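Local coordinates for protein 2-hydroxyisobutyryl-CoA synthetase (Aquincola tertiaricarbonis, PDB 6HDY) that belongs to the AMP-binding (ANL) enzymes, with a large N-terminal part and a smaller C-terminal domain, at residues R70-A75 against A90-V95; G397-I402 against N458-T463; L414-P419 against E453-N458. All coordinates share one frame; numbering follows the deposited sequence.

Interaction 1 (R70-A75 against A90-V95); sequences RKWEEA and ARVPVV. With SO4 (sulfate ion), chain D.
Apolar packing between Ala75, Trp72 and Pro93 makes up the middle of this contact. CB of Ala75 sits against the proline ring, 3.6 Å from CG of Pro93. On the same ring, CD of Pro93 lies 3.8 Å from CD1 of Trp72, the two side chains crossing at about a right angle. With CG anti to its carbonyl carbon (chi1 -65°), Trp72 runs beside Val92, the two side chains pointing the same way, and CG1 of Val92 approaches NE1 of Trp72 obliquely at 3.9 Å. The rest of the indole is buried among Cys58, Ala61 and Trp62 of helix 43-64, and Phe77 meets it edge-to-face.

In the AMP-binding part of the chain, helix 66-74 thus packs against the extended loop that follows helix 85-91, Val92 being the first residue to leave helical geometry. Beyond it, the backbone of Val95 is hydrogen-bonded to Arg339 and Leu341, so the loop runs alongside the start of strand 340-347.

Among the polar links, water 1 lies in the indole plane at its edge, accepting from NE1 of Trp72 at 3.1 Å and donating to O of Pro93 at 2.8 Å, so it satisfies the buried indole N-H and bridges the segments. Lys71 slides past Pro93 in the opposite direction; its chain bends at the last torsion (chi4 -41°), which sets NZ 3.2 Å from O of Val94 in a weak hydrogen bond.

Away from this interface, Arg70 holds a sulfate ion, probably from the crystallisation liquor, near its guanidinium plane: NE bonds O3 of the sulfate at 2.8 Å and NH2 bonds O1 at 3.0 Å. Ser103 also binds the sulfate, while Asp112 forms a salt bridge with NH2 of Arg70.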
loop_
_atom_site.group_PDB
_atom_site.type_symbol
_atom_site.label_atom_id
_atom_site.label_comp_id
_atom_site.label_asym_id
_atom_site.label_seq_id
_atom_site.Cartn_x
_atom_site.Cartn_y
_atom_site.Cartn_z
ATOM N N ARG A 70 -21.827 22.765 -17.936
ATOM C CA ARG A 70 -22.692 22.097 -18.924
ATOM C C ARG A 70 -23.907 21.433 -18.291
ATOM O O ARG A 70 -25.018 21.589 -18.803
ATOM C CB ARG A 70 -21.913 21.045 -19.725
ATOM C CG ARG A 70 -21.210 21.598 -20.957
ATOM C CD ARG A 70 -20.556 20.483 -21.762
ATOM N NE ARG A 70 -19.549 19.750 -20.983
ATOM C CZ ARG A 70 -18.258 20.064 -20.940
ATOM N NH1 ARG A 70 -17.794 21.097 -21.638
ATOM N NH2 ARG A 70 -17.419 19.351 -20.202
ATOM N N LYS A 71 -23.693 20.688 -17.194
ATOM C CA LYS A 71 -24.731 19.939 -16.484
ATOM C C LYS A 71 -25.764 20.863 -15.883
ATOM O O LYS A 71 -26.961 20.618 -16.036
ATOM C CB LYS A 71 -24.126 19.021 -15.398
ATOM C CG LYS A 71 -25.102 17.960 -14.919
ATOM C CD LYS A 71 -24.641 17.238 -13.659
ATOM C CE LYS A 71 -25.162 15.817 -13.569
ATOM N NZ LYS A 71 -26.590 15.690 -14.001
ATOM N N TRP A 72 -25.300 21.924 -15.205
ATOM C CA TRP A 72 -26.169 22.907 -14.560
ATOM C C TRP A 72 -26.972 23.700 -15.546
ATOM O O TRP A 72 -28.165 23.893 -15.306
ATOM C CB TRP A 72 -25.396 23.808 -13.602
ATOM C CG TRP A 72 -24.829 23.061 -12.431
ATOM C CD1 TRP A 72 -25.124 21.783 -12.042
ATOM C CD2 TRP A 72 -23.833 23.538 -11.524
ATOM N NE1 TRP A 72 -24.408 21.457 -10.922
ATOM C CE2 TRP A 72 -23.587 22.507 -10.596
ATOM C CE3 TRP A 72 -23.127 24.745 -11.400
ATOM C CZ2 TRP A 72 -22.682 22.657 -9.537
ATOM C CZ3 TRP A 72 -22.199 24.874 -10.380
ATOM C CH2 TRP A 72 -21.995 23.848 -9.454
ATOM N N GLU A 73 -26.355 24.110 -16.674
ATOM C CA GLU A 73 -27.047 24.861 -17.738
ATOM C C GLU A 73 -28.204 24.025 -18.322
ATOM O O GLU A 73 -29.292 24.559 -18.550
ATOM C CB GLU A 73 -26.068 25.275 -18.848
ATOM C CG GLU A 73 -25.218 26.501 -18.533
ATOM C CD GLU A 73 -24.096 26.799 -19.516
ATOM O OE1 GLU A 73 -23.422 27.842 -19.349
ATOM O OE2 GLU A 73 -23.886 25.991 -20.450
ATOM N N GLU A 74 -27.970 22.707 -18.501
ATOM C CA GLU A 74 -28.927 21.719 -19.002
ATOM C C GLU A 74 -30.145 21.574 -18.060
ATOM O O GLU A 74 -31.274 21.454 -18.553
ATOM C CB GLU A 74 -28.211 20.362 -19.235
ATOM C CG GLU A 74 -29.064 19.230 -19.804
ATOM C CD GLU A 74 -29.827 19.529 -21.082
ATOM O OE1 GLU A 74 -29.199 19.544 -22.165
ATOM O OE2 GLU A 74 -31.059 19.746 -20.997
ATOM N N ALA A 75 -29.923 21.642 -16.721
ATOM C CA ALA A 75 -30.989 21.556 -15.709
ATOM C C ALA A 75 -31.601 22.919 -15.326
ATOM O O ALA A 75 -32.472 22.982 -14.449
ATOM C CB ALA A 75 -30.485 20.839 -14.469
ATOM N N ALA A 90 -33.747 21.006 -4.919
ATOM C CA ALA A 90 -34.709 21.095 -6.010
ATOM C C ALA A 90 -34.122 21.527 -7.348
ATOM O O ALA A 90 -34.525 20.983 -8.381
ATOM C CB ALA A 90 -35.856 22.019 -5.611
ATOM N N ARG A 91 -33.190 22.502 -7.341
ATOM C CA ARG A 91 -32.623 23.069 -8.568
ATOM C C ARG A 91 -31.363 22.386 -9.073
ATOM O O ARG A 91 -31.175 22.293 -10.291
ATOM C CB ARG A 91 -32.366 24.584 -8.421
ATOM C CG ARG A 91 -33.570 25.401 -7.998
ATOM C CD ARG A 91 -33.172 26.839 -7.719
ATOM N NE ARG A 91 -34.327 27.660 -7.356
ATOM C CZ ARG A 91 -35.118 28.279 -8.225
ATOM N NH1 ARG A 91 -36.147 28.999 -7.799
ATOM N NH2 ARG A 91 -34.885 28.187 -9.532
ATOM N N VAL A 92 -30.486 21.953 -8.149
ATOM C CA VAL A 92 -29.208 21.336 -8.500
ATOM C C VAL A 92 -29.395 19.858 -8.887
ATOM O O VAL A 92 -29.800 19.046 -8.047
ATOM C CB VAL A 92 -28.112 21.550 -7.417
ATOM C CG1 VAL A 92 -26.753 21.019 -7.874
ATOM C CG2 VAL A 92 -28.006 23.014 -7.013
ATOM N N PRO A 93 -29.093 19.490 -10.162
ATOM C CA PRO A 93 -29.214 18.074 -10.560
ATOM C C PRO A 93 -28.156 17.207 -9.879
ATOM O O PRO A 93 -27.018 17.661 -9.686
ATOM C CB PRO A 93 -29.000 18.121 -12.076
ATOM C CG PRO A 93 -28.115 19.304 -12.288
ATOM C CD PRO A 93 -28.560 20.317 -11.271
ATOM N N VAL A 94 -28.527 15.977 -9.502
ATOM C CA VAL A 94 -27.569 15.057 -8.894
ATOM C C VAL A 94 -26.558 14.549 -9.930
ATOM O O VAL A 94 -26.886 14.378 -11.107
ATOM C CB VAL A 94 -28.207 13.866 -8.127
ATOM C CG1 VAL A 94 -28.981 14.340 -6.915
ATOM C CG2 VAL A 94 -29.075 12.990 -9.040
ATOM N N VAL A 95 -25.341 14.284 -9.475
ATOM C CA VAL A 95 -24.298 13.695 -10.305
ATOM C C VAL A 95 -24.404 12.184 -10.113
ATOM O O VAL A 95 -24.560 11.728 -8.990
ATOM C CB VAL A 95 -22.893 14.198 -9.902
ATOM C CG1 VAL A 95 -21.800 13.463 -10.697
ATOM C CG2 VAL A 95 -22.788 15.715 -10.071
HETATM S S SO4 D . -18.874 15.949 -19.913
HETATM O O1 SO4 D . -17.623 16.508 -19.344
HETATM O O2 SO4 D . -18.609 15.266 -21.189
HETATM O O3 SO4 D . -19.824 17.060 -20.125
HETATM O O4 SO4 D . -19.505 14.969 -19.007
HETATM O O HOH W 1 -24.489 18.744 -9.459
#

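Interaction 2 (G397-I402 against N458-T463); sequences GGEHRI and NSIART
Ile460 lays its CG2 methyl over one face of the Arg401 guanidinium, 3.4 Å from CZ of Arg401 and offset toward the rim. Its other branch reaches the strand backbone, where CD1 of Ile460 comes within 3.6 Å of CA of His400, and its CB rests on CB of Glu399. The Arg401 chain bends at chi2 and chi3 (-76° and 100°), which bring CD and NE round; NH2 of Arg401 makes a 3.1 Å salt bridge with OE1 of Glu399.

In the C-terminal domain, the loop 458-463 thus packs against strand 399-403, an inner strand of a mixed sheet, with no direct hydrogen bond between the two segments. Water 2 links them instead: it accepts from NH2 of Arg401 at 2.7 Å, donates to O of Ala461 at 2.8 Å and gives a weak bond to OE2 of Glu399, whose stronger partner is Arg469.

Glu399 and Arg462 meet through their aliphatic parts, sliding past each other in opposite directions. CG of Glu399 is 3.5 Å from CD of Arg462, and CB of Glu399 lies over one face of that guanidinium. Within the loop, NH1 of Arg462 bonds O of Ile460 at 2.9 Å, nearly in the guanidinium plane; salt bridges to Glu418 and Glu230 further fix the group.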
loop_
_atom_site.group_PDB
_atom_site.type_symbol
_atom_site.label_atom_id
_atom_site.label_comp_id
_atom_site.label_asym_id
_atom_site.label_seq_id
_atom_site.Cartn_x
_atom_site.Cartn_y
_atom_site.Cartn_z
ATOM N N GLY A 397 -21.466 -20.735 11.095
ATOM C CA GLY A 397 -20.028 -20.882 10.857
ATOM C C GLY A 397 -19.217 -19.675 10.420
ATOM O O GLY A 397 -17.987 -19.773 10.329
ATOM N N GLY A 398 -19.877 -18.542 10.160
ATOM C CA GLY A 398 -19.174 -17.317 9.779
ATOM C C GLY A 398 -19.227 -16.948 8.311
ATOM O O GLY A 398 -18.809 -15.851 7.947
ATOM N N GLU A 399 -19.732 -17.850 7.455
ATOM C CA GLU A 399 -19.877 -17.596 6.024
ATOM C C GLU A 399 -21.120 -18.203 5.447
ATOM O O GLU A 399 -21.668 -19.182 5.992
ATOM C CB GLU A 399 -18.639 -18.001 5.190
ATOM C CG GLU A 399 -17.623 -16.870 4.986
ATOM C CD GLU A 399 -18.128 -15.562 4.404
ATOM O OE1 GLU A 399 -19.171 -15.564 3.708
ATOM O OE2 GLU A 399 -17.468 -14.528 4.638
ATOM N N HIS A 400 -21.587 -17.580 4.351
ATOM C CA HIS A 400 -22.764 -17.983 3.577
ATOM C C HIS A 400 -22.703 -17.324 2.204
ATOM O O HIS A 400 -21.911 -16.393 1.994
ATOM C CB HIS A 400 -24.076 -17.610 4.304
ATOM C CG HIS A 400 -24.372 -16.140 4.330
ATOM N ND1 HIS A 400 -23.840 -15.312 5.302
ATOM C CD2 HIS A 400 -25.151 -15.396 3.504
ATOM C CE1 HIS A 400 -24.313 -14.103 5.046
ATOM N NE2 HIS A 400 -25.098 -14.101 3.971
ATOM N N ARG A 401 -23.530 -17.817 1.279
ATOM C CA ARG A 401 -23.732 -17.267 -0.055
ATOM C C ARG A 401 -25.240 -17.213 -0.275
ATOM O O ARG A 401 -25.986 -18.064 0.232
ATOM C CB ARG A 401 -23.092 -18.127 -1.163
ATOM C CG ARG A 401 -21.555 -18.158 -1.234
ATOM C CD ARG A 401 -20.892 -16.911 -1.818
ATOM N NE ARG A 401 -20.409 -16.102 -0.716
ATOM C CZ ARG A 401 -19.135 -15.890 -0.424
ATOM N NH1 ARG A 401 -18.177 -16.298 -1.246
ATOM N NH2 ARG A 401 -18.810 -15.244 0.673
ATOM N N ILE A 402 -25.687 -16.191 -1.002
ATOM C CA ILE A 402 -27.078 -16.024 -1.418
ATOM C C ILE A 402 -27.046 -16.305 -2.925
ATOM O O ILE A 402 -26.215 -15.722 -3.626
ATOM C CB ILE A 402 -27.638 -14.618 -1.086
ATOM C CG1 ILE A 402 -27.370 -14.225 0.381
ATOM C CG2 ILE A 402 -29.115 -14.516 -1.437
ATOM C CD1 ILE A 402 -27.324 -12.721 0.608
ATOM N N ASN A 458 -15.451 -23.756 6.916
ATOM C CA ASN A 458 -14.298 -23.059 6.314
ATOM C C ASN A 458 -14.087 -23.351 4.799
ATOM O O ASN A 458 -12.990 -23.128 4.279
ATOM C CB ASN A 458 -13.000 -23.310 7.125
ATOM C CG ASN A 458 -13.196 -23.207 8.625
ATOM O OD1 ASN A 458 -13.712 -22.206 9.141
ATOM N ND2 ASN A 458 -12.843 -24.262 9.356
ATOM N N SER A 459 -15.142 -23.808 4.093
ATOM C CA SER A 459 -15.071 -24.089 2.661
ATOM C C SER A 459 -15.267 -22.802 1.831
ATOM O O SER A 459 -14.661 -22.668 0.766
ATOM C CB SER A 459 -16.102 -25.138 2.262
ATOM O OG SER A 459 -17.427 -24.717 2.536
ATOM N N ILE A 460 -16.146 -21.885 2.296
ATOM C CA ILE A 460 -16.434 -20.621 1.607
ATOM C C ILE A 460 -15.229 -19.666 1.759
ATOM O O ILE A 460 -14.724 -19.474 2.871
ATOM C CB ILE A 460 -17.787 -19.964 2.048
ATOM C CG1 ILE A 460 -19.004 -20.882 1.757
ATOM C CG2 ILE A 460 -17.975 -18.570 1.388
ATOM C CD1 ILE A 460 -20.385 -20.458 2.456
ATOM N N ALA A 461 -14.768 -19.086 0.631
ATOM C CA ALA A 461 -13.654 -18.142 0.628
ATOM C C ALA A 461 -13.958 -16.911 1.485
ATOM O O ALA A 461 -15.035 -16.302 1.378
ATOM C CB ALA A 461 -13.326 -17.715 -0.798
ATOM N N ARG A 462 -13.017 -16.601 2.385
ATOM C CA ARG A 462 -13.040 -15.405 3.229
ATOM C C ARG A 462 -12.324 -14.298 2.400
ATOM O O ARG A 462 -11.733 -14.600 1.350
ATOM C CB ARG A 462 -12.288 -15.646 4.570
ATOM C CG ARG A 462 -12.696 -16.884 5.419
ATOM C CD ARG A 462 -14.183 -17.070 5.578
ATOM N NE ARG A 462 -14.572 -17.797 6.786
ATOM C CZ ARG A 462 -15.216 -18.965 6.802
ATOM N NH1 ARG A 462 -15.498 -19.596 5.665
ATOM N NH2 ARG A 462 -15.573 -19.516 7.952
ATOM N N THR A 463 -12.382 -13.034 2.857
ATOM C CA THR A 463 -11.738 -11.891 2.184
ATOM C C THR A 463 -11.170 -10.862 3.168
ATOM O O THR A 463 -11.705 -10.698 4.273
ATOM C CB THR A 463 -12.684 -11.205 1.141
ATOM O OG1 THR A 463 -11.968 -10.148 0.474
ATOM C CG2 THR A 463 -13.964 -10.633 1.766
HETATM O O HOH W 2 -16.677 -14.078 1.896
#

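Interaction 3 (L414-P419 against E453-N458); sequences LLRVEP and ELVAPN
The Arg416 guanidinium has CG1 of Val455 over one face, 3.5 Å from NH2 of Arg416, and the carboxylate of Glu453 at its edge. The two charged side chains lie side by side, pointing the same way, with their planes 26° apart. NE of Arg416 donates to the syn side of OE2 of Glu453 at 2.7 Å in a nearly straight hydrogen bond (N-H...O 161°) that is part of a salt bridge, and NH2 adds a weaker bond to the same oxygen. CG of Glu453 anti to the backbone N (chi1 -176°) and an extended chain beyond it put the carboxylate beside the Arg416 side chain.

Beneath this pair runs a parallel pairing of strands 413-419 and 450-454, the latter being an outermost strand of the domain's mixed sheet within this chain. N of Glu453 bonds O of Leu415 at 2.8 Å, N of Val417 bonds O of Glu453 at 2.9 Å, and N of Val455 bonds O of Val417 at 3.2 Å. Arg416 and Glu453 occupy one face of the sheet; Val417 and Leu454 occupy the other, where both touch Phe434 of helix 428-446.

Past Leu454 the second segment leaves the sheet but stays close to its neighbour. CD of Pro419 comes 3.0 Å from O of Val455, while CG of Glu418 passes CG2 of Val455 and O of Ala456. The extended Glu418 chain carries its carboxylate to the turn at Asn458: OE1 of Glu418 accepts a weak 2.9 Å bond from N of Asn458, and OE2 accepts the N-H of Ile460.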
loop_
_atom_site.group_PDB
_atom_site.type_symbol
_atom_site.label_atom_id
_atom_site.label_comp_id
_atom_site.label_asym_id
_atom_site.label_seq_id
_atom_site.Cartn_x
_atom_site.Cartn_y
_atom_site.Cartn_z
ATOM N N LEU A 414 -32.559 -19.055 -1.882
ATOM C CA LEU A 414 -31.588 -20.150 -1.842
ATOM C C LEU A 414 -30.341 -19.673 -1.088
ATOM O O LEU A 414 -29.721 -18.669 -1.476
ATOM C CB LEU A 414 -31.212 -20.678 -3.253
ATOM C CG LEU A 414 -32.331 -21.178 -4.191
ATOM C CD1 LEU A 414 -31.748 -21.702 -5.481
ATOM C CD2 LEU A 414 -33.186 -22.270 -3.542
ATOM N N LEU A 415 -29.988 -20.386 0.002
ATOM C CA LEU A 415 -28.821 -20.055 0.827
ATOM C C LEU A 415 -27.882 -21.243 0.963
ATOM O O LEU A 415 -28.345 -22.374 1.085
ATOM C CB LEU A 415 -29.243 -19.559 2.227
ATOM C CG LEU A 415 -30.146 -18.306 2.336
ATOM C CD1 LEU A 415 -30.536 -18.047 3.797
ATOM C CD2 LEU A 415 -29.441 -17.037 1.760
ATOM N N ARG A 416 -26.565 -20.985 0.889
ATOM C CA ARG A 416 -25.494 -21.961 1.102
ATOM C C ARG A 416 -24.884 -21.459 2.400
ATOM O O ARG A 416 -24.310 -20.369 2.418
ATOM C CB ARG A 416 -24.447 -21.975 -0.037
ATOM C CG ARG A 416 -25.001 -22.379 -1.422
ATOM C CD ARG A 416 -23.869 -22.756 -2.372
ATOM N NE ARG A 416 -23.567 -24.184 -2.257
ATOM C CZ ARG A 416 -22.428 -24.773 -2.617
ATOM N NH1 ARG A 416 -21.428 -24.057 -3.122
ATOM N NH2 ARG A 416 -22.274 -26.084 -2.457
ATOM N N VAL A 417 -25.117 -22.184 3.513
ATOM C CA VAL A 417 -24.680 -21.739 4.836
ATOM C C VAL A 417 -23.662 -22.692 5.484
ATOM O O VAL A 417 -23.840 -23.915 5.482
ATOM C CB VAL A 417 -25.906 -21.476 5.765
ATOM C CG1 VAL A 417 -25.480 -21.032 7.160
ATOM C CG2 VAL A 417 -26.866 -20.456 5.153
ATOM N N GLU A 418 -22.603 -22.113 6.045
ATOM C CA GLU A 418 -21.608 -22.869 6.784
ATOM C C GLU A 418 -22.075 -23.064 8.235
ATOM O O GLU A 418 -22.430 -22.081 8.890
ATOM C CB GLU A 418 -20.261 -22.116 6.821
ATOM C CG GLU A 418 -19.192 -22.669 5.898
ATOM C CD GLU A 418 -17.852 -21.973 6.003
ATOM O OE1 GLU A 418 -17.412 -21.694 7.143
ATOM O OE2 GLU A 418 -17.201 -21.781 4.950
ATOM N N PRO A 419 -22.054 -24.308 8.769
ATOM C CA PRO A 419 -22.271 -24.487 10.221
ATOM C C PRO A 419 -20.907 -24.301 10.930
ATOM O O PRO A 419 -19.860 -24.321 10.270
ATOM C CB PRO A 419 -22.684 -25.951 10.318
ATOM C CG PRO A 419 -21.895 -26.615 9.202
ATOM C CD PRO A 419 -21.679 -25.585 8.116
ATOM N N GLU A 453 -28.796 -24.994 2.072
ATOM C CA GLU A 453 -27.902 -26.106 1.779
ATOM C C GLU A 453 -26.682 -25.864 2.690
ATOM O O GLU A 453 -26.146 -24.751 2.688
ATOM C CB GLU A 453 -27.454 -26.111 0.300
ATOM C CG GLU A 453 -26.598 -27.326 -0.049
ATOM C CD GLU A 453 -25.607 -27.200 -1.194
ATOM O OE1 GLU A 453 -25.030 -28.238 -1.591
ATOM O OE2 GLU A 453 -25.384 -26.069 -1.679
ATOM N N LEU A 454 -26.273 -26.867 3.492
ATOM C CA LEU A 454 -25.081 -26.694 4.320
ATOM C C LEU A 454 -23.859 -27.056 3.507
ATOM O O LEU A 454 -23.889 -28.015 2.720
ATOM C CB LEU A 454 -25.076 -27.576 5.590
ATOM C CG LEU A 454 -26.063 -27.272 6.718
ATOM C CD1 LEU A 454 -25.907 -28.281 7.832
ATOM C CD2 LEU A 454 -25.896 -25.855 7.255
ATOM N N VAL A 455 -22.773 -26.298 3.713
ATOM C CA VAL A 455 -21.472 -26.569 3.112
ATOM C C VAL A 455 -20.498 -26.886 4.266
ATOM O O VAL A 455 -20.797 -26.587 5.425
ATOM C CB VAL A 455 -20.941 -25.457 2.163
ATOM C CG1 VAL A 455 -21.800 -25.334 0.904
ATOM C CG2 VAL A 455 -20.778 -24.110 2.876
ATOM N N ALA A 456 -19.349 -27.496 3.940
ATOM C CA ALA A 456 -18.330 -27.883 4.899
ATOM C C ALA A 456 -17.792 -26.662 5.653
ATOM O O ALA A 456 -17.629 -25.611 5.048
ATOM C CB ALA A 456 -17.183 -28.588 4.177
ATOM N N PRO A 457 -17.503 -26.757 6.970
ATOM C CA PRO A 457 -16.909 -25.598 7.666
ATOM C C PRO A 457 -15.627 -25.090 6.973
ATOM O O PRO A 457 -14.838 -25.884 6.458
ATOM C CB PRO A 457 -16.608 -26.169 9.067
ATOM C CG PRO A 457 -17.578 -27.287 9.227
ATOM C CD PRO A 457 -17.647 -27.917 7.886
ATOM N N ASN A 458 -15.451 -23.756 6.916
ATOM C CA ASN A 458 -14.298 -23.059 6.314
ATOM C C ASN A 458 -14.087 -23.351 4.799
ATOM O O ASN A 458 -12.990 -23.128 4.279
ATOM C CB ASN A 458 -13.000 -23.310 7.125
ATOM C CG ASN A 458 -13.196 -23.207 8.625
ATOM O OD1 ASN A 458 -13.712 -22.206 9.141
ATOM N ND2 ASN A 458 -12.843 -24.262 9.356
#

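How the interactions relate
Interaction 1 stands apart from the other two: its centre is about 43 Å from that of interaction 2 and about 48 Å from that of interaction 3, on the opposite side of the chain's centre, in the N-terminal part of the chain. It also comes first along the chain. Interactions 2 and 3 belong to the C-terminal domain, with centres about 8 Å apart, and interaction 3 is nested within the loop closed by interaction 2. They share Asn458, and their strands 399-403 and 413-419 are antiparallel neighbours in one mixed sheet. Segment 453-463 leaves edge strand 450-454 and then packs against strand 399-403. The two contacts also meet directly, N of Gly397 lying 2.8 Å from O of Glu418.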